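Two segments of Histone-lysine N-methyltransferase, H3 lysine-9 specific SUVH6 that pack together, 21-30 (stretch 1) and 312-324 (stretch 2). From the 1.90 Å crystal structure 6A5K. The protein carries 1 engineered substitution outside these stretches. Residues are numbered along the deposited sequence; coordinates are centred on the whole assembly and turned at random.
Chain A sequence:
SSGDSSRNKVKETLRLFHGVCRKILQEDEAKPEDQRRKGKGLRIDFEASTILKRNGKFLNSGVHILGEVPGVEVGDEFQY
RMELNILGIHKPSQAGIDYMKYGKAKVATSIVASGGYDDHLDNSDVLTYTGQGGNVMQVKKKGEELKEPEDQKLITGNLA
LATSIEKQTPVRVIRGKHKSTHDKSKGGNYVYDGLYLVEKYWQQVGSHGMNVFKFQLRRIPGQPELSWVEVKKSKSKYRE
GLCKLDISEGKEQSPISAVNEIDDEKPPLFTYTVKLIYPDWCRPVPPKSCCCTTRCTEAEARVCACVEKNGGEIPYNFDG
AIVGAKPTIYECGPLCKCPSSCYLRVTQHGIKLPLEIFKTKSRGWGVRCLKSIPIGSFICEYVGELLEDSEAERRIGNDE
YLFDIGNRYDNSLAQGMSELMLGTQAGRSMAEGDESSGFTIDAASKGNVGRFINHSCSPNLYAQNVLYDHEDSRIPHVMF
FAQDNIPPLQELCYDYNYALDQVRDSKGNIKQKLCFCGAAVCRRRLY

Stretch 1, residues 21-30: CRKILQEDEA
Stretch 2, residues 312-324: GEIPYNFDGAIVG

How are the two backbones laid against each other? Stretch 1 is helical from Cys21, continuing a helix that begins earlier in the chain, with i to i+4 bonds such as Gln26 N to Arg22 O (2.9 Å). Stretch 2 has no regular helix or strand, but it folds back on itself: a type I turn runs from Asn317 to Gly320, closed by Gly320 N to Asn317 O (3.0 Å), and the returning chain is tied by Asn317 N to Ala321 O (2.8 Å) and Val323 N to Pro315 O (3.0 Å). CA atoms lie 5.6 Å apart for Arg22 and Val323, 6.0 Å for Gln26 and Asn317, and 7.5 Å for Glu29 and Phe318, so the helix passes from the returning segment to the turn. Gly320, at phi/psi 93/-14, adopts a conformation that itself calls for glycine.

What does Arg22 find in the loop? Its CB points toward stretch 2, and an m, t, t side chain with chi4 of -87° carries the guanidinium to the turn. NH1 donates to Asn317 OD1 (2.9 Å), while NH2 forms a salt bridge with Asp319 OD2 (3.0 Å). Asp319, chi1 p, also accepts Ala321 N at OD1 (3.2 Å). Asn317 OD1 and Asp319 OD2 lie near the guanidinium plane, and Ala321 CB sits over one face, 3.4 Å from Arg22 CZ.

How do Lys23 and Gln26 share the middle of the contact? Lys23 CB points away, but its t, p, p, t chain curls back so that NZ donates to Gln26 OE1 (2.9 Å). Leu25 CD2 lies 3.7 Å from Asn317 ND2. Gln26 CB points toward the loop, and a t, t side chain with chi3 of 44° presents NE2 to Ile314 O (2.7 Å), satisfying a carbonyl outside regular structure. Water 1 accepts from Gln26 NE2 (3.2 Å) and donates to Glu313 OE2 (2.7 Å). Val323 CG2 packs 3.7 Å from Gln26 NE2.

Why does Glu29 matter at the turn? With chi1 m, chi2 t and chi3 -19°, its carboxylate accepts Asn317 ND2 at OE1 (2.9 Å) and Phe318 N at OE2 (3.0 Å). Asn317, chi1 m and chi2 122°, thus uses its amide both ways, accepting from Arg22 and donating to Glu29; ND2 also makes a weak bond to Arg22 O (3.3 Å). Phe318, chi1 m and chi2 2°, lays its ring face under Glu29 CG, 3.7 Å from the ring centroid, in a CH-pi contact. Water 2 donates to both Glu29 OE1 (2.7 Å) and Tyr316 O (2.8 Å).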

# COMPACT_ATOMS: atom_id res chain seq x y z
N CYS A 21 -13.93 -3.26 -4.28
CA CYS A 21 -13.46 -3.43 -5.66
C CYS A 21 -12.96 -4.85 -5.93
O CYS A 21 -13.37 -5.51 -6.90
CB CYS A 21 -12.33 -2.45 -5.99
SG CYS A 21 -12.82 -0.73 -6.22
N ARG A 22 -12.05 -5.32 -5.07
CA ARG A 22 -11.40 -6.60 -5.32
C ARG A 22 -12.31 -7.78 -4.99
O ARG A 22 -12.11 -8.88 -5.52
CB ARG A 22 -10.08 -6.67 -4.55
CG ARG A 22 -9.04 -5.69 -5.11
CD ARG A 22 -7.61 -6.06 -4.74
NE ARG A 22 -6.64 -5.31 -5.55
CZ ARG A 22 -6.20 -5.71 -6.74
NH1 ARG A 22 -6.64 -6.84 -7.27
NH2 ARG A 22 -5.33 -4.97 -7.41
N LYS A 23 -13.31 -7.57 -4.14
CA LYS A 23 -14.29 -8.63 -3.91
C LYS A 23 -15.23 -8.76 -5.12
O LYS A 23 -15.60 -9.87 -5.53
CB LYS A 23 -15.09 -8.36 -2.63
CG LYS A 23 -16.21 -9.36 -2.38
CD LYS A 23 -15.68 -10.77 -2.14
CE LYS A 23 -14.73 -10.82 -0.95
NZ LYS A 23 -14.46 -12.22 -0.52
N ILE A 24 -15.62 -7.63 -5.70
CA ILE A 24 -16.43 -7.66 -6.92
C ILE A 24 -15.64 -8.35 -8.04
O ILE A 24 -16.17 -9.20 -8.77
CB ILE A 24 -16.85 -6.25 -7.36
CG1 ILE A 24 -17.78 -5.62 -6.32
CG2 ILE A 24 -17.55 -6.29 -8.72
CD1 ILE A 24 -18.09 -4.15 -6.60
N LEU A 25 -14.37 -7.99 -8.15
CA LEU A 25 -13.51 -8.58 -9.16
C LEU A 25 -13.34 -10.08 -8.92
O LEU A 25 -13.33 -10.87 -9.86
CB LEU A 25 -12.14 -7.89 -9.18
CG LEU A 25 -11.15 -8.37 -10.25
CD1 LEU A 25 -11.68 -8.07 -11.65
CD2 LEU A 25 -9.80 -7.71 -10.04
N GLN A 26 -13.21 -10.47 -7.66
CA GLN A 26 -13.08 -11.88 -7.30
C GLN A 26 -14.32 -12.65 -7.75
O GLN A 26 -14.22 -13.77 -8.26
CB GLN A 26 -12.86 -12.05 -5.79
CG GLN A 26 -12.61 -13.48 -5.34
CD GLN A 26 -12.66 -13.63 -3.83
OE1 GLN A 26 -13.55 -13.08 -3.18
NE2 GLN A 26 -11.70 -14.37 -3.27
N GLU A 27 -15.48 -12.04 -7.55
CA GLU A 27 -16.73 -12.68 -7.93
C GLU A 27 -16.86 -12.80 -9.45
O GLU A 27 -17.41 -13.79 -9.96
CB GLU A 27 -17.92 -11.91 -7.34
CG GLU A 27 -17.95 -11.97 -5.82
CD GLU A 27 -19.02 -11.10 -5.21
OE1 GLU A 27 -19.64 -11.52 -4.21
OE2 GLU A 27 -19.25 -9.98 -5.73
N ASP A 28 -16.35 -11.81 -10.18
CA ASP A 28 -16.34 -11.91 -11.64
C ASP A 28 -15.36 -12.99 -12.12
O ASP A 28 -15.65 -13.75 -13.05
CB ASP A 28 -16.00 -10.57 -12.29
CG ASP A 28 -16.41 -10.52 -13.75
OD1 ASP A 28 -17.62 -10.71 -14.03
OD2 ASP A 28 -15.54 -10.30 -14.61
N GLU A 29 -14.19 -13.04 -11.49
CA GLU A 29 -13.13 -13.98 -11.85
C GLU A 29 -13.52 -15.42 -11.53
O GLU A 29 -12.91 -16.37 -12.03
CB GLU A 29 -11.82 -13.62 -11.12
CG GLU A 29 -11.11 -12.39 -11.69
CD GLU A 29 -10.00 -11.85 -10.79
OE1 GLU A 29 -9.99 -12.17 -9.58
OE2 GLU A 29 -9.14 -11.11 -11.29
N ALA A 30 -14.55 -15.58 -10.71
CA ALA A 30 -15.04 -16.91 -10.34
C ALA A 30 -15.94 -17.51 -11.41
O ALA A 30 -16.37 -18.66 -11.30
CB ALA A 30 -15.79 -16.84 -9.03
N GLY A 312 -13.21 -22.90 -1.00
CA GLY A 312 -13.96 -22.89 -2.25
C GLY A 312 -13.75 -21.64 -3.08
O GLY A 312 -14.49 -21.40 -4.03
N GLU A 313 -12.75 -20.84 -2.72
CA GLU A 313 -12.47 -19.63 -3.49
C GLU A 313 -10.98 -19.37 -3.65
O GLU A 313 -10.15 -19.99 -2.99
CB GLU A 313 -13.14 -18.42 -2.83
CG GLU A 313 -12.68 -18.13 -1.41
CD GLU A 313 -13.39 -16.93 -0.81
OE1 GLU A 313 -14.63 -16.88 -0.85
OE2 GLU A 313 -12.69 -16.03 -0.29
N ILE A 314 -10.65 -18.45 -4.55
CA ILE A 314 -9.28 -18.02 -4.80
C ILE A 314 -8.99 -16.76 -3.99
O ILE A 314 -9.63 -15.74 -4.21
CB ILE A 314 -9.05 -17.70 -6.30
CG1 ILE A 314 -9.55 -18.85 -7.18
CG2 ILE A 314 -7.58 -17.42 -6.57
CD1 ILE A 314 -8.78 -20.11 -7.00
N PRO A 315 -8.04 -16.83 -3.04
CA PRO A 315 -7.82 -15.68 -2.16
C PRO A 315 -7.01 -14.54 -2.80
O PRO A 315 -6.76 -13.54 -2.14
CB PRO A 315 -7.06 -16.29 -0.98
CG PRO A 315 -6.37 -17.47 -1.56
CD PRO A 315 -7.31 -18.03 -2.59
N TYR A 316 -6.60 -14.71 -4.05
CA TYR A 316 -5.92 -13.65 -4.79
C TYR A 316 -6.75 -13.28 -6.01
O TYR A 316 -7.47 -14.11 -6.55
CB TYR A 316 -4.52 -14.09 -5.24
CG TYR A 316 -3.55 -14.45 -4.13
CD1 TYR A 316 -2.91 -13.45 -3.39
CD2 TYR A 316 -3.25 -15.78 -3.85
CE1 TYR A 316 -2.02 -13.78 -2.38
CE2 TYR A 316 -2.35 -16.11 -2.84
CZ TYR A 316 -1.74 -15.11 -2.11
OH TYR A 316 -0.85 -15.45 -1.11
N ASN A 317 -6.64 -12.03 -6.47
CA ASN A 317 -7.15 -11.69 -7.79
C ASN A 317 -6.18 -12.17 -8.86
O ASN A 317 -5.06 -12.56 -8.56
CB ASN A 317 -7.39 -10.18 -7.93
CG ASN A 317 -8.57 -9.70 -7.09
OD1 ASN A 317 -8.42 -8.83 -6.24
ND2 ASN A 317 -9.74 -10.28 -7.34
N PHE A 318 -6.61 -12.13 -10.12
CA PHE A 318 -5.78 -12.66 -11.20
C PHE A 318 -4.50 -11.83 -11.41
O PHE A 318 -3.56 -12.29 -12.06
CB PHE A 318 -6.57 -12.73 -12.50
CG PHE A 318 -7.59 -13.85 -12.54
CD1 PHE A 318 -7.78 -14.67 -11.44
CD2 PHE A 318 -8.35 -14.07 -13.68
CE1 PHE A 318 -8.72 -15.69 -11.48
CE2 PHE A 318 -9.28 -15.09 -13.73
CZ PHE A 318 -9.47 -15.90 -12.62
N ASP A 319 -4.47 -10.62 -10.85
CA ASP A 319 -3.29 -9.77 -11.00
C ASP A 319 -2.29 -9.94 -9.85
O ASP A 319 -1.32 -9.19 -9.74
CB ASP A 319 -3.72 -8.29 -11.14
CG ASP A 319 -4.36 -7.72 -9.86
OD1 ASP A 319 -4.58 -8.46 -8.88
OD2 ASP A 319 -4.66 -6.51 -9.85
N GLY A 320 -2.52 -10.94 -9.01
CA GLY A 320 -1.57 -11.27 -7.96
C GLY A 320 -1.81 -10.63 -6.60
O GLY A 320 -1.23 -11.04 -5.60
N ALA A 321 -2.67 -9.62 -6.56
CA ALA A 321 -2.99 -8.96 -5.30
C ALA A 321 -3.91 -9.82 -4.44
O ALA A 321 -4.80 -10.49 -4.96
CB ALA A 321 -3.63 -7.60 -5.56
N ILE A 322 -3.69 -9.80 -3.13
CA ILE A 322 -4.56 -10.50 -2.19
C ILE A 322 -5.92 -9.78 -2.15
O ILE A 322 -5.98 -8.55 -2.19
CB ILE A 322 -3.92 -10.58 -0.77
CG1 ILE A 322 -4.67 -11.55 0.13
CG2 ILE A 322 -3.82 -9.19 -0.11
CD1 ILE A 322 -4.02 -11.68 1.52
N VAL A 323 -7.00 -10.55 -2.11
CA VAL A 323 -8.33 -9.96 -2.08
C VAL A 323 -8.58 -9.32 -0.71
O VAL A 323 -9.12 -8.21 -0.61
CB VAL A 323 -9.43 -11.00 -2.38
CG1 VAL A 323 -10.81 -10.39 -2.23
CG2 VAL A 323 -9.24 -11.59 -3.79
N GLY A 324 -8.17 -10.03 0.33
CA GLY A 324 -8.30 -9.55 1.69
C GLY A 324 -7.64 -10.54 2.63
O GLY A 324 -7.42 -11.70 2.27
O HOH W 1 -10.90 -14.05 -0.15
O HOH W 2 -9.99 -14.17 -7.80
O HOH W 3 -7.13 -9.27 -11.35